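Local coordinates for protein cytochrome c7 (Geobacter sulfurreducens, PDB 3H34) that probably transfers electrons through covalently bound c-type hemes, as one of a cytochrome c7 family involved in Fe(III) respiration, at residues 51-54 with 55-59. Numbering follows the deposited sequence.
Sequences KGCH and EVRGA. With HEM (protoporphyrin IX containing Fe), chain C.
C53 and R57, one turn apart near the end of helix 43-57, meet through sulfur and guanidinium. C53 SG is covalently bonded to heme CAC at 1.8 Å, its chi1 of 177° turning the sulfur off the helix to the porphyrin edge. The R57 chain runs out extended, bringing NE to 3.6 Å from C53 SG; one face of the guanidinium lies over SG and CAC, while NH1 hydrogen-bonds F23 O. The next residue, H54, coordinates the iron through NE2 at 2.0 Å; H20 supplies the other axial nitrogen, and P61 O hydrogen-bonds H54 ND1, fixing the rotation of the ring. A59 CB packs against heme CAD at 3.8 Å.

Backbone bonds E55 N to K51 O, V56 N to G52 O and R57 N to C53 O continue the helix to R57. G58, with positive phi, leaves it, and H54 O receives only weak bonds from G58 N and A59 N. A59 O returns to H54 CA in a CH...O contact of 3.1 Å. A water accepts from K51 NZ and donates to E55 OE1, linking opposite charges that do not themselves touch.

The last two residues of a CxxCH motif thus bind one heme by thioether and iron, and the P61 bond probably strengthens the imidazole as a donor.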
loop_
_atom_site.group_PDB
_atom_site.type_symbol
_atom_site.label_atom_id
_atom_site.label_comp_id
_atom_site.label_asym_id
_atom_site.label_seq_id
_atom_site.Cartn_x
_atom_site.Cartn_y
_atom_site.Cartn_z
ATOM N N LYS A 51 -4.269 -3.353 -3.147
ATOM C CA LYS A 51 -5.463 -3.449 -3.979
ATOM C C LYS A 51 -6.554 -4.263 -3.287
ATOM O O LYS A 51 -7.733 -3.910 -3.346
ATOM C CB LYS A 51 -5.090 -4.081 -5.326
ATOM C CG LYS A 51 -6.200 -4.121 -6.369
ATOM C CD LYS A 51 -5.639 -4.604 -7.707
ATOM C CE LYS A 51 -6.712 -4.721 -8.782
ATOM N NZ LYS A 51 -7.678 -5.817 -8.501
ATOM N N GLY A 52 -6.153 -5.342 -2.621
ATOM C CA GLY A 52 -7.110 -6.191 -1.935
ATOM C C GLY A 52 -7.952 -5.469 -0.897
ATOM O O GLY A 52 -9.177 -5.601 -0.880
ATOM N N CYS A 53 -7.310 -4.708 -0.020
ATOM C CA CYS A 53 -8.067 -3.994 1.000
ATOM C C CYS A 53 -8.999 -2.969 0.376
ATOM O O CYS A 53 -10.148 -2.823 0.796
ATOM C CB CYS A 53 -7.138 -3.293 1.982
ATOM S SG CYS A 53 -8.057 -2.312 3.210
ATOM N N HIS A 54 -8.500 -2.253 -0.626
ATOM C CA HIS A 54 -9.310 -1.247 -1.305
ATOM C C HIS A 54 -10.554 -1.902 -1.886
ATOM O O HIS A 54 -11.646 -1.333 -1.848
ATOM C CB HIS A 54 -8.505 -0.592 -2.428
ATOM C CG HIS A 54 -7.350 0.224 -1.943
ATOM N ND1 HIS A 54 -6.399 0.780 -2.769
ATOM C CD2 HIS A 54 -7.004 0.595 -0.684
ATOM C CE1 HIS A 54 -5.528 1.452 -2.000
ATOM N NE2 HIS A 54 -5.852 1.373 -0.724
ATOM N N GLU A 55 -10.383 -3.105 -2.424
ATOM C CA GLU A 55 -11.497 -3.830 -3.021
ATOM C C GLU A 55 -12.561 -4.211 -1.992
ATOM O O GLU A 55 -13.752 -3.978 -2.206
ATOM C CB GLU A 55 -10.986 -5.091 -3.724
ATOM C CG GLU A 55 -12.054 -5.835 -4.502
ATOM C CD GLU A 55 -12.732 -4.957 -5.534
ATOM O OE1 GLU A 55 -12.020 -4.363 -6.370
ATOM O OE2 GLU A 55 -13.977 -4.862 -5.511
ATOM N N VAL A 56 -12.134 -4.787 -0.873
ATOM C CA VAL A 56 -13.072 -5.211 0.161
ATOM C C VAL A 56 -13.770 -4.047 0.856
ATOM O O VAL A 56 -14.951 -4.139 1.196
ATOM C CB VAL A 56 -12.377 -6.082 1.235
ATOM C CG1 VAL A 56 -11.314 -5.280 1.953
ATOM C CG2 VAL A 56 -13.406 -6.605 2.232
ATOM N N ARG A 57 -13.048 -2.952 1.063
ATOM C CA ARG A 57 -13.628 -1.797 1.739
ATOM C C ARG A 57 -14.380 -0.844 0.819
ATOM O O ARG A 57 -15.158 -0.013 1.284
ATOM C CB ARG A 57 -12.542 -1.041 2.506
ATOM C CG ARG A 57 -11.903 -1.875 3.594
ATOM C CD ARG A 57 -11.229 -1.018 4.640
ATOM N NE ARG A 57 -10.615 -1.839 5.680
ATOM C CZ ARG A 57 -9.973 -1.353 6.736
ATOM N NH1 ARG A 57 -9.861 -0.041 6.897
ATOM N NH2 ARG A 57 -9.440 -2.179 7.626
ATOM N N GLY A 58 -14.149 -0.963 -0.484
ATOM C CA GLY A 58 -14.834 -0.098 -1.428
ATOM C C GLY A 58 -14.313 1.325 -1.420
ATOM O O GLY A 58 -14.969 2.238 -1.923
ATOM N N ALA A 59 -13.130 1.511 -0.842
ATOM C CA ALA A 59 -12.490 2.817 -0.765
ATOM C C ALA A 59 -11.026 2.620 -1.128
ATOM O O ALA A 59 -10.438 1.577 -0.829
ATOM C CB ALA A 59 -12.617 3.392 0.641
HETATM C CHA HEM C . -6.752 5.118 0.131
HETATM C CHB HEM C . -2.602 3.414 -1.746
HETATM C CHC HEM C . -2.796 -0.272 1.417
HETATM C CHD HEM C . -7.179 1.176 2.906
HETATM C C1A HEM C . -5.559 5.009 -0.593
HETATM C C2A HEM C . -5.131 5.952 -1.620
HETATM C C3A HEM C . -4.024 5.419 -2.193
HETATM C C4A HEM C . -3.712 4.210 -1.480
HETATM C CMA HEM C . -3.305 5.911 -3.439
HETATM C CAA HEM C . -5.752 7.310 -1.960
HETATM C CBA HEM C . -5.818 8.224 -0.744
HETATM C CGA HEM C . -4.445 8.534 -0.177
HETATM O O1A HEM C . -4.357 8.858 1.025
HETATM O O2A HEM C . -3.460 8.467 -0.940
HETATM C C1B HEM C . -2.283 2.257 -1.020
HETATM C C2B HEM C . -1.100 1.453 -1.225
HETATM C C3B HEM C . -1.134 0.466 -0.306
HETATM C C4B HEM C . -2.352 0.634 0.458
HETATM C CMB HEM C . -0.008 1.658 -2.273
HETATM C CAB HEM C . -0.123 -0.659 -0.112
HETATM C CBB HEM C . 1.309 -0.217 0.144
HETATM C C1C HEM C . -4.028 -0.216 2.055
HETATM C C2C HEM C . -4.516 -1.245 2.960
HETATM C C3C HEM C . -5.761 -0.859 3.375
HETATM C C4C HEM C . -6.027 0.414 2.717
HETATM C CMC HEM C . -3.806 -2.554 3.307
HETATM C CAC HEM C . -6.764 -1.603 4.278
HETATM C CBC HEM C . -6.249 -2.566 5.337
HETATM C C1D HEM C . -7.418 2.399 2.283
HETATM C C2D HEM C . -8.612 3.188 2.480
HETATM C C3D HEM C . -8.498 4.282 1.708
HETATM C C4D HEM C . -7.218 4.183 1.032
HETATM C CMD HEM C . -9.784 2.871 3.397
HETATM C CAD HEM C . -9.501 5.416 1.575
HETATM C CBD HEM C . -9.107 6.596 2.450
HETATM C CGD HEM C . -9.959 7.820 2.191
HETATM O O1D HEM C . -11.198 7.712 2.279
HETATM O O2D HEM C . -9.387 8.890 1.901
HETATM N NA HEM C . -4.679 3.941 -0.500
HETATM N NB HEM C . -3.062 1.736 0.018
HETATM N NC HEM C . -4.972 0.786 1.877
HETATM N ND HEM C . -6.564 3.016 1.371
HETATM FE FE HEM C . -4.829 2.364 0.697
HETATM O O HOH W 1 -9.646 -5.304 -6.900
#